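Immune protein (Enterobacter cloacae, PDB 6D7Y) binds the toxic C-terminal tip of a CdiA contact-dependent growth inhibition toxin and, as its immunity protein, probably neutralises it. Local coordinates at residues Gly11-Thr14 / Ser15-Phe18; Leu57-Asn60 / Gly61-Phe65; Phe100-Asp104 / Phe105-Gly109; Val111-Glu114 / Phe115-Tyr118. One frame throughout, in Å; residues are numbered along the deposited sequence.

Interaction 1: Gly11-Thr14 / Ser15-Phe18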
loop_
_atom_site.group_PDB
_atom_site.type_symbol
_atom_site.label_atom_id
_atom_site.label_comp_id
_atom_site.label_asym_id
_atom_site.label_seq_id
_atom_site.Cartn_x
_atom_site.Cartn_y
_atom_site.Cartn_z
ATOM N N GLY B 11 8.600 1.968 -5.956
ATOM C CA GLY B 11 10.046 2.175 -5.776
ATOM C C GLY B 11 10.384 2.783 -4.430
ATOM O O GLY B 11 10.973 3.850 -4.346
ATOM N N VAL B 12 10.014 2.084 -3.374
ATOM C CA VAL B 12 10.246 2.557 -2.020
ATOM C C VAL B 12 11.742 2.438 -1.678
ATOM O O VAL B 12 12.446 1.565 -2.201
ATOM C CB VAL B 12 9.380 1.751 -1.014
ATOM C CG1 VAL B 12 9.599 2.211 0.421
ATOM C CG2 VAL B 12 7.906 1.860 -1.390
ATOM N N ASN B 13 12.225 3.336 -0.832
ATOM C CA ASN B 13 13.627 3.297 -0.381
ATOM C C ASN B 13 13.738 2.115 0.581
ATOM O O ASN B 13 13.174 2.154 1.670
ATOM C CB ASN B 13 13.999 4.611 0.293
ATOM C CG ASN B 13 15.427 4.625 0.807
ATOM O OD1 ASN B 13 15.943 3.607 1.283
ATOM N ND2 ASN B 13 16.065 5.790 0.740
ATOM N N THR B 14 14.465 1.069 0.183
ATOM C CA THR B 14 14.542 -0.159 1.008
ATOM C C THR B 14 15.074 0.035 2.421
ATOM O O THR B 14 14.792 -0.787 3.284
ATOM C CB THR B 14 15.295 -1.317 0.310
ATOM O OG1 THR B 14 16.673 -0.977 0.128
ATOM C CG2 THR B 14 14.635 -1.651 -1.046
ATOM N N SER B 15 15.835 1.111 2.647
ATOM C CA SER B 15 16.339 1.439 3.991
ATOM C C SER B 15 15.234 2.039 4.878
ATOM O O SER B 15 15.373 2.055 6.096
ATOM C CB SER B 15 17.509 2.433 3.929
ATOM O OG SER B 15 18.642 1.871 3.291
ATOM N N ARG B 16 14.159 2.539 4.255
ATOM C CA ARG B 16 13.033 3.174 4.959
ATOM C C ARG B 16 11.783 2.288 4.986
ATOM O O ARG B 16 10.788 2.653 5.607
ATOM C CB ARG B 16 12.636 4.477 4.248
ATOM C CG ARG B 16 13.767 5.463 3.966
ATOM C CD ARG B 16 14.310 6.199 5.179
ATOM N NE ARG B 16 13.351 7.165 5.733
ATOM C CZ ARG B 16 12.655 7.029 6.865
ATOM N NH1 ARG B 16 11.819 7.996 7.233
ATOM N NH2 ARG B 16 12.794 5.963 7.656
ATOM N N LEU B 17 11.833 1.151 4.289
ATOM C CA LEU B 17 10.696 0.216 4.203
ATOM C C LEU B 17 10.029 -0.131 5.539
ATOM O O LEU B 17 8.827 0.036 5.687
ATOM C CB LEU B 17 11.137 -1.061 3.485
ATOM C CG LEU B 17 10.101 -2.172 3.294
ATOM C CD1 LEU B 17 8.835 -1.641 2.639
ATOM C CD2 LEU B 17 10.726 -3.294 2.480
ATOM N N PHE B 18 10.791 -0.644 6.497
ATOM C CA PHE B 18 10.221 -0.962 7.816
ATOM C C PHE B 18 9.443 0.214 8.417
ATOM O O PHE B 18 8.338 0.052 8.908
ATOM C CB PHE B 18 11.312 -1.387 8.806
ATOM C CG PHE B 18 10.819 -1.488 10.233
ATOM C CD1 PHE B 18 10.137 -2.621 10.676
ATOM C CD2 PHE B 18 11.012 -0.441 11.123
ATOM C CE1 PHE B 18 9.673 -2.706 11.986
ATOM C CE2 PHE B 18 10.547 -0.518 12.428
ATOM C CZ PHE B 18 9.882 -1.654 12.865
HETATM O O HOH W 1 13.688 -0.989 5.963
#

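Interaction 2: Leu57-Asn60 / Gly61-Phe65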
loop_
_atom_site.group_PDB
_atom_site.type_symbol
_atom_site.label_atom_id
_atom_site.label_comp_id
_atom_site.label_asym_id
_atom_site.label_seq_id
_atom_site.Cartn_x
_atom_site.Cartn_y
_atom_site.Cartn_z
ATOM N N LEU B 57 14.224 -8.376 2.490
ATOM C CA LEU B 57 15.164 -7.695 1.596
ATOM C C LEU B 57 16.387 -8.521 1.227
ATOM O O LEU B 57 16.941 -8.347 0.148
ATOM C CB LEU B 57 15.603 -6.368 2.196
ATOM C CG LEU B 57 14.472 -5.361 2.367
ATOM C CD1 LEU B 57 14.958 -4.164 3.159
ATOM C CD2 LEU B 57 13.867 -4.941 1.024
ATOM N N GLY B 58 16.807 -9.410 2.117
ATOM C CA GLY B 58 17.974 -10.252 1.856
ATOM C C GLY B 58 17.660 -11.504 1.059
ATOM O O GLY B 58 18.574 -12.232 0.681
ATOM N N PHE B 59 16.378 -11.756 0.788
ATOM C CA PHE B 59 15.987 -12.963 0.058
ATOM C C PHE B 59 16.523 -12.977 -1.371
ATOM O O PHE B 59 16.355 -12.013 -2.116
ATOM C CB PHE B 59 14.462 -13.127 0.047
ATOM C CG PHE B 59 13.997 -14.458 -0.486
ATOM C CD1 PHE B 59 13.981 -15.585 0.342
ATOM C CD2 PHE B 59 13.562 -14.589 -1.798
ATOM C CE1 PHE B 59 13.551 -16.815 -0.140
ATOM C CE2 PHE B 59 13.129 -15.815 -2.282
ATOM C CZ PHE B 59 13.124 -16.930 -1.453
ATOM N N ASN B 60 17.150 -14.089 -1.742
ATOM C CA ASN B 60 17.721 -14.258 -3.070
ATOM C C ASN B 60 16.604 -14.571 -4.080
ATOM O O ASN B 60 16.220 -15.732 -4.250
ATOM C CB ASN B 60 18.772 -15.382 -3.028
ATOM C CG ASN B 60 19.521 -15.550 -4.338
ATOM O OD1 ASN B 60 19.645 -14.614 -5.125
ATOM N ND2 ASN B 60 20.056 -16.744 -4.560
ATOM N N GLY B 61 16.069 -13.521 -4.718
ATOM C CA GLY B 61 14.994 -13.651 -5.722
ATOM C C GLY B 61 13.764 -12.789 -5.428
ATOM O O GLY B 61 13.683 -12.158 -4.386
ATOM N N ASP B 62 12.816 -12.767 -6.364
ATOM C CA ASP B 62 11.570 -11.985 -6.211
ATOM C C ASP B 62 10.732 -12.584 -5.089
ATOM O O ASP B 62 10.636 -13.814 -4.973
ATOM C CB ASP B 62 10.775 -11.987 -7.505
ATOM C CG ASP B 62 11.550 -11.400 -8.662
ATOM O OD1 ASP B 62 12.563 -10.734 -8.416
ATOM O OD2 ASP B 62 11.136 -11.604 -9.816
ATOM N N LEU B 63 10.130 -11.721 -4.274
ATOM C CA LEU B 63 9.369 -12.158 -3.107
ATOM C C LEU B 63 8.204 -11.227 -2.818
ATOM O O LEU B 63 8.291 -10.033 -3.012
ATOM C CB LEU B 63 10.314 -12.167 -1.892
ATOM C CG LEU B 63 9.846 -12.539 -0.484
ATOM C CD1 LEU B 63 9.301 -13.957 -0.436
ATOM C CD2 LEU B 63 11.016 -12.405 0.494
ATOM N N TYR B 64 7.120 -11.804 -2.319
ATOM C CA TYR B 64 5.927 -11.068 -1.947
ATOM C C TYR B 64 5.428 -11.521 -0.612
ATOM O O TYR B 64 5.596 -12.670 -0.255
ATOM C CB TYR B 64 4.789 -11.377 -2.946
ATOM C CG TYR B 64 3.369 -11.133 -2.412
ATOM C CD1 TYR B 64 2.791 -9.872 -2.474
ATOM C CD2 TYR B 64 2.615 -12.170 -1.858
ATOM C CE1 TYR B 64 1.512 -9.642 -1.988
ATOM C CE2 TYR B 64 1.323 -11.950 -1.370
ATOM C CZ TYR B 64 0.779 -10.682 -1.443
ATOM O OH TYR B 64 -0.488 -10.415 -0.988
ATOM N N PHE B 65 4.837 -10.592 0.121
ATOM C CA PHE B 65 4.084 -10.948 1.311
ATOM C C PHE B 65 2.944 -9.952 1.405
ATOM O O PHE B 65 3.034 -8.824 0.913
ATOM C CB PHE B 65 4.914 -11.069 2.601
ATOM C CG PHE B 65 5.409 -9.772 3.170
ATOM C CD1 PHE B 65 4.671 -9.102 4.132
ATOM C CD2 PHE B 65 6.641 -9.271 2.811
ATOM C CE1 PHE B 65 5.137 -7.932 4.697
ATOM C CE2 PHE B 65 7.116 -8.090 3.357
ATOM C CZ PHE B 65 6.359 -7.417 4.303
#

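Interaction 3: Phe100-Asp104 / Phe105-Gly109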
loop_
_atom_site.group_PDB
_atom_site.type_symbol
_atom_site.label_atom_id
_atom_site.label_comp_id
_atom_site.label_asym_id
_atom_site.label_seq_id
_atom_site.Cartn_x
_atom_site.Cartn_y
_atom_site.Cartn_z
ATOM N N PHE B 100 -8.409 -2.244 -1.800
ATOM C CA PHE B 100 -9.685 -2.186 -1.062
ATOM C C PHE B 100 -10.878 -2.010 -1.998
ATOM O O PHE B 100 -10.770 -1.378 -3.047
ATOM C CB PHE B 100 -9.655 -1.024 -0.067
ATOM C CG PHE B 100 -9.340 0.308 -0.704
ATOM C CD1 PHE B 100 -8.031 0.705 -0.882
ATOM C CD2 PHE B 100 -10.360 1.157 -1.118
ATOM C CE1 PHE B 100 -7.735 1.928 -1.474
ATOM C CE2 PHE B 100 -10.084 2.373 -1.699
ATOM C CZ PHE B 100 -8.773 2.765 -1.896
ATOM N N TYR B 101 -12.025 -2.600 -1.647
ATOM C CA TYR B 101 -13.203 -2.422 -2.479
ATOM C C TYR B 101 -13.948 -1.148 -2.096
ATOM O O TYR B 101 -13.850 -0.680 -0.951
ATOM C CB TYR B 101 -14.182 -3.628 -2.347
ATOM C CG TYR B 101 -13.685 -4.888 -3.001
ATOM C CD1 TYR B 101 -12.879 -5.787 -2.312
ATOM C CD2 TYR B 101 -14.018 -5.191 -4.316
ATOM C CE1 TYR B 101 -12.417 -6.956 -2.921
ATOM C CE2 TYR B 101 -13.565 -6.343 -4.930
ATOM C CZ TYR B 101 -12.756 -7.218 -4.239
ATOM O OH TYR B 101 -12.313 -8.374 -4.849
HETATM N N MSE B 102 -14.695 -0.592 -3.053
HETATM C CA MSE B 102 -15.581 0.556 -2.804
HETATM C C MSE B 102 -16.838 0.228 -3.566
HETATM O O MSE B 102 -16.778 -0.407 -4.618
HETATM C CB MSE B 102 -15.044 1.918 -3.222
HETATM C CG MSE B 102 -13.759 2.305 -2.499
HETATM SE SE MSE B 102 -14.024 2.677 -0.571
HETATM C CE MSE B 102 -15.332 4.150 -0.706
ATOM N N ASN B 103 -17.990 0.648 -3.048
ATOM C CA ASN B 103 -19.292 0.352 -3.698
ATOM C C ASN B 103 -19.580 1.152 -4.964
ATOM O O ASN B 103 -20.416 0.731 -5.771
ATOM C CB ASN B 103 -20.457 0.511 -2.705
ATOM C CG ASN B 103 -20.505 -0.595 -1.663
ATOM O OD1 ASN B 103 -19.956 -1.678 -1.860
ATOM N ND2 ASN B 103 -21.201 -0.338 -0.559
ATOM N N ASP B 104 -18.897 2.288 -5.156
ATOM C CA ASP B 104 -19.123 3.097 -6.352
ATOM C C ASP B 104 -17.931 3.997 -6.619
ATOM O O ASP B 104 -17.091 4.183 -5.735
ATOM C CB ASP B 104 -20.414 3.903 -6.221
ATOM C CG ASP B 104 -20.388 4.860 -5.057
ATOM O OD1 ASP B 104 -19.561 5.788 -5.070
ATOM O OD2 ASP B 104 -21.229 4.719 -4.145
ATOM N N PHE B 105 -17.859 4.536 -7.836
ATOM C CA PHE B 105 -16.742 5.399 -8.242
ATOM C C PHE B 105 -16.731 6.752 -7.543
ATOM O O PHE B 105 -15.662 7.300 -7.282
ATOM C CB PHE B 105 -16.690 5.583 -9.774
ATOM C CG PHE B 105 -16.060 4.424 -10.508
ATOM C CD1 PHE B 105 -16.806 3.327 -10.878
ATOM C CD2 PHE B 105 -14.708 4.441 -10.824
ATOM C CE1 PHE B 105 -16.219 2.263 -11.542
ATOM C CE2 PHE B 105 -14.116 3.385 -11.483
ATOM C CZ PHE B 105 -14.883 2.287 -11.847
ATOM N N ASN B 106 -17.911 7.273 -7.227
ATOM C CA ASN B 106 -18.011 8.565 -6.559
ATOM C C ASN B 106 -17.391 8.517 -5.165
ATOM O O ASN B 106 -16.587 9.383 -4.826
ATOM C CB ASN B 106 -19.475 9.026 -6.524
ATOM C CG ASN B 106 -20.057 9.201 -7.923
ATOM O OD1 ASN B 106 -19.331 9.488 -8.882
ATOM N ND2 ASN B 106 -21.376 9.025 -8.047
ATOM N N SER B 107 -17.712 7.480 -4.386
ATOM C CA SER B 107 -17.152 7.328 -3.035
ATOM C C SER B 107 -15.656 7.002 -3.130
ATOM O O SER B 107 -14.860 7.538 -2.360
ATOM C CB SER B 107 -17.932 6.298 -2.204
ATOM O OG SER B 107 -17.978 5.040 -2.850
ATOM N N ALA B 108 -15.271 6.165 -4.106
ATOM C CA ALA B 108 -13.859 5.849 -4.328
ATOM C C ALA B 108 -13.056 7.119 -4.596
ATOM O O ALA B 108 -11.957 7.289 -4.067
ATOM C CB ALA B 108 -13.719 4.897 -5.515
ATOM N N GLY B 109 -13.606 8.011 -5.414
ATOM C CA GLY B 109 -12.933 9.265 -5.761
ATOM C C GLY B 109 -12.609 10.121 -4.565
ATOM O O GLY B 109 -11.570 10.775 -4.523
HETATM O O HOH W 2 -18.540 2.717 -1.049
#

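Interaction 4: Val111-Glu114 / Phe115-Tyr118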
loop_
_atom_site.group_PDB
_atom_site.type_symbol
_atom_site.label_atom_id
_atom_site.label_comp_id
_atom_site.label_asym_id
_atom_site.label_seq_id
_atom_site.Cartn_x
_atom_site.Cartn_y
_atom_site.Cartn_z
ATOM N N VAL B 111 -12.113 8.995 -1.430
ATOM C CA VAL B 111 -11.052 8.256 -0.729
ATOM C C VAL B 111 -9.716 8.458 -1.446
ATOM O O VAL B 111 -8.667 8.665 -0.813
ATOM C CB VAL B 111 -11.399 6.748 -0.660
ATOM C CG1 VAL B 111 -10.230 5.925 -0.128
ATOM C CG2 VAL B 111 -12.634 6.543 0.198
HETATM N N MSE B 112 -9.757 8.439 -2.772
HETATM C CA MSE B 112 -8.546 8.637 -3.560
HETATM C C MSE B 112 -7.895 9.978 -3.303
HETATM O O MSE B 112 -6.664 10.059 -3.184
HETATM C CB MSE B 112 -8.869 8.474 -5.047
HETATM C CG MSE B 112 -9.181 7.021 -5.360
HETATM SE SE MSE B 112 -7.477 6.036 -5.408
HETATM C CE MSE B 112 -8.171 4.246 -5.693
ATOM N N LEU B 113 -8.692 11.045 -3.255
ATOM C CA LEU B 113 -8.151 12.380 -2.996
ATOM C C LEU B 113 -7.543 12.474 -1.602
ATOM O O LEU B 113 -6.538 13.163 -1.407
ATOM C CB LEU B 113 -9.171 13.490 -3.259
ATOM C CG LEU B 113 -9.518 13.779 -4.727
ATOM C CD1 LEU B 113 -10.538 14.898 -4.802
ATOM C CD2 LEU B 113 -8.286 14.172 -5.536
ATOM N N GLU B 114 -8.122 11.764 -0.641
ATOM C CA GLU B 114 -7.558 11.729 0.704
ATOM C C GLU B 114 -6.238 10.961 0.682
ATOM O O GLU B 114 -5.280 11.377 1.332
ATOM C CB GLU B 114 -8.546 11.149 1.720
ATOM C CG GLU B 114 -9.768 12.025 1.965
ATOM C CD GLU B 114 -9.475 13.381 2.617
ATOM O OE1 GLU B 114 -10.451 14.125 2.860
ATOM O OE2 GLU B 114 -8.302 13.733 2.897
ATOM N N PHE B 115 -6.170 9.859 -0.076
ATOM C CA PHE B 115 -4.903 9.128 -0.200
ATOM C C PHE B 115 -3.837 9.990 -0.851
ATOM O O PHE B 115 -2.676 9.974 -0.423
ATOM C CB PHE B 115 -5.041 7.830 -1.001
ATOM C CG PHE B 115 -5.332 6.622 -0.165
ATOM C CD1 PHE B 115 -4.328 6.073 0.624
ATOM C CD2 PHE B 115 -6.559 5.997 -0.213
ATOM C CE1 PHE B 115 -4.555 4.942 1.389
ATOM C CE2 PHE B 115 -6.792 4.855 0.538
ATOM C CZ PHE B 115 -5.787 4.326 1.341
ATOM N N GLN B 116 -4.222 10.724 -1.901
ATOM C CA GLN B 116 -3.263 11.609 -2.595
ATOM C C GLN B 116 -2.614 12.590 -1.606
ATOM O O GLN B 116 -1.392 12.804 -1.623
ATOM C CB GLN B 116 -3.926 12.388 -3.755
ATOM C CG GLN B 116 -2.905 13.189 -4.584
ATOM C CD GLN B 116 -3.513 14.053 -5.682
ATOM O OE1 GLN B 116 -4.606 14.599 -5.524
ATOM N NE2 GLN B 116 -2.778 14.213 -6.804
ATOM N N LYS B 117 -3.440 13.204 -0.763
ATOM C CA LYS B 117 -2.945 14.152 0.243
ATOM C C LYS B 117 -2.010 13.484 1.248
ATOM O O LYS B 117 -0.922 14.001 1.545
ATOM C CB LYS B 117 -4.108 14.778 1.012
ATOM C CG LYS B 117 -5.039 15.647 0.191
ATOM C CD LYS B 117 -6.213 16.093 1.055
ATOM C CE LYS B 117 -7.216 16.927 0.277
ATOM N NZ LYS B 117 -6.586 18.174 -0.230
ATOM N N TYR B 118 -2.464 12.357 1.791
ATOM C CA TYR B 118 -1.697 11.567 2.745
ATOM C C TYR B 118 -0.329 11.143 2.215
ATOM O O TYR B 118 0.692 11.349 2.880
ATOM C CB TYR B 118 -2.486 10.320 3.187
ATOM C CG TYR B 118 -1.632 9.362 3.983
ATOM C CD1 TYR B 118 -1.164 9.713 5.243
ATOM C CD2 TYR B 118 -1.274 8.122 3.471
ATOM C CE1 TYR B 118 -0.357 8.861 5.975
ATOM C CE2 TYR B 118 -0.472 7.256 4.197
ATOM C CZ TYR B 118 -0.018 7.633 5.450
ATOM O OH TYR B 118 0.787 6.796 6.188
HETATM O O HOH W 3 -5.831 15.436 -3.192
#

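Interaction 1: Gly11-Thr14 / Ser15-Phe18
The side-chain oxygen of N13 turns back on its own chain and accepts the amide of S15, OD1 to N at 2.8 Å. The S15 nitrogen lies in the plane of the side-chain carbonyl, but the N-H points at OD1 less directly, at 142°. N13 CG stands anti to its backbone nitrogen (chi1 179°), and this swings the amide forward beside the chain that follows. A bond from a side-chain oxygen to the amide two residues on defines an Asx turn. The backbone oxygen of N13 makes a second closure, accepting R16 N at 2.8 Å, and the angles of T14 and S15 fit a type I beta turn. Both turns therefore start from N13, and they lead the chain from strand 3-10 into helix 17-25.

R16 packs across the asparagine, its CG 3.7 Å from N13 CG, with the guanidinium plane steeply inclined (71°) to the amide. Bends in the arginine chain carry its end away from the turn, where NH1 bonds to the carbonyl of D125. L17 CB lies 3.7 Å from T14 O, while the leucine side chain packs on V94 and V96 of strand 93-102 and on I53 and L57 of helix 50-58.

Water 1 gives a proton to T14 O at 2.9 Å and accepts from F18 N at 3.0 Å. Those two backbone atoms are 5.1 Å apart, too far for a direct bond, so the water replaces a helical link at the entrance. The chemistry implies a lead-in to the helix in which three amides find different acceptors: S15 the asparagine OD1, R16 the N13 carbonyl and F18 the water.

Interaction 2: Leu57-Asn60 / Gly61-Phe65
Apolar contact is carried by F59 and L63, whose side chains cross at about a right angle. One methyl of the leucine does the touching: CD2 lies 3.5 Å from F59 CB and 3.7 Å from F59 CG, so it sits against the root of the aromatic side chain, oblique to the ring plane. From the backbone, both side chains set out toward the opposite segment. Both then hold CG anti to the backbone nitrogen (chi1 -170° for F59, 178° for L63), which puts CG beside the carbonyl carbon of its own residue. The nearest further approach, L63 CB to F59 CD2, is 4.1 Å.

Contact between ring and backbone comes next. G61 O lies at the edge of the F59 ring, in its plane, 3.6 Å from CD2, and so faces the rim of C-H groups. D62 O is more distant, 4.2 Å from CE2 and oblique to the ring. The chain bends at G61 with a phi of 126°; a CB at these backbone angles would clash with the carbonyl oxygen of N60, which explains the glycine here.

Polar support comes from beyond the loop. The ammonium of K89 bonds to both L57 O and F59 O, gathering carbonyls at the C-terminal end of helix 50-58, where its charge would probably also suit the helix dipole. Strand 63-75 then starts with L63 paired to K89 through the backbone, while the side chains of F59 and L63 both lie on E38. The chemistry implies a helix-to-strand connection that combines a glycine at backbone angles a side chain would obstruct, one methyl-to-phenylalanine contact, and two carbonyls held by the lysine.

Interaction 3: Phe100-Asp104 / Phe105-Gly109
M102, a selenomethionine at the end of strand 93-102, reaches the first turn of the helix by two parts of its side chain. Its CG packs on A108 CB at 4.0 Å, and its terminal methyl CE comes to 3.5 Å from S107 OG. Bends at each of its torsions, with chi2 at -69°, fold the chain back so that CE arrives beside the serine. The same patch is backed by strand 3-10, where F5 touches both M102 and A108.

N103 joins through its backbone. Its amide gives a proton to water 2, which also bonds to S107 OG at 3.0 Å, so the water links the N103 amide to the S107 hydroxyl.

D104 is the N-cap of helix 105-126 and marks the switch in this strand-to-helix connection. Its OD1 accepts S107 N at 2.6 Å, a nearly straight bond (169° at the hydrogen) that meets the carboxylate oxygen close to its C-O axis. The carboxylate carbon is tucked between the backbone nitrogen and carbonyl (chi1 61°), which brings OD1 over the first turn. S107 OG lies 2.8 Å from that same OD1 and is also near D104 O, so the serine hydroxyl sits close to both oxygens of the cap residue. The negative charge of the carboxylate is likely to be stabilised by the N-terminal amides of the helix.

Beyond the carboxylate, the F105 ring turns away to meet F5 edge-to-face. The D104 carbonyl accepts A108 N at 3.1 Å, starting the regular helical bonding, and its oxygen also lies 3.5 Å from A108 CB.

Interaction 4: Val111-Glu114 / Phe115-Tyr118
V111 and F115 lie side by side, one turn apart and pointing the same way, with V111 CG1 3.7 Å from F115 CE2. Placing CG1 anti to the backbone nitrogen (chi1 172°) brings that methyl against CD2 and CE2 of the ring. F115 has a chi1 of -92°, away from ideal staggering, and its CD2 also comes to 3.5 Å from V111 O.

Residues 111-118 are continuous alpha-helix, each carbonyl from V111 to E114 accepting the amide four residues later. This helix lies across the antiparallel sheet: F115 touches V7, L98, F72 and V74, and M112 reaches F5 and V7.

Q116 extends beyond CG alongside L113, its OE1 3.7 Å from L113 CD2. Water 3 donates to OE1 at 2.8 Å and to L113 O, and NE2 bonds to the carbonyl of N148, so both ends of the amide are held.

E114 bends at chi2 (-65°) and crosses K117 obliquely, placing OE2 3.7 Å from the lysine CD. The opposite charges do not meet, since OE2 and K117 NZ are 5.7 Å apart, and the buried OE2 has no polar partner in the model. K117 CG rests 3.3 Å from L113 O.

Interactions 1 and 4 are partly buried, whereas 2 and 3 are surface contacts. Interactions 3 and 4 share helix 105-126, one at its start and the other further along, and they touch directly, F100 CE1 packing on F115 CE2 at 3.7 Å and M102 CE on V111 CG2. Interactions 1 and 2 form another neighbouring pair, joined where L17 meets L57, although their helices differ. Interaction 2 is about 32 Å from interaction 3 between centres. The chemistry follows position: turns entering helices (1 and 3) offer asparagine or aspartate oxygens to amides, the helix exit (2) has an apolar contact across the loop and gets its polar bonds from K89 outside it, and mid-helix (4) combines backbone bonding with side chains packed side by side, apolar for V111 and F115.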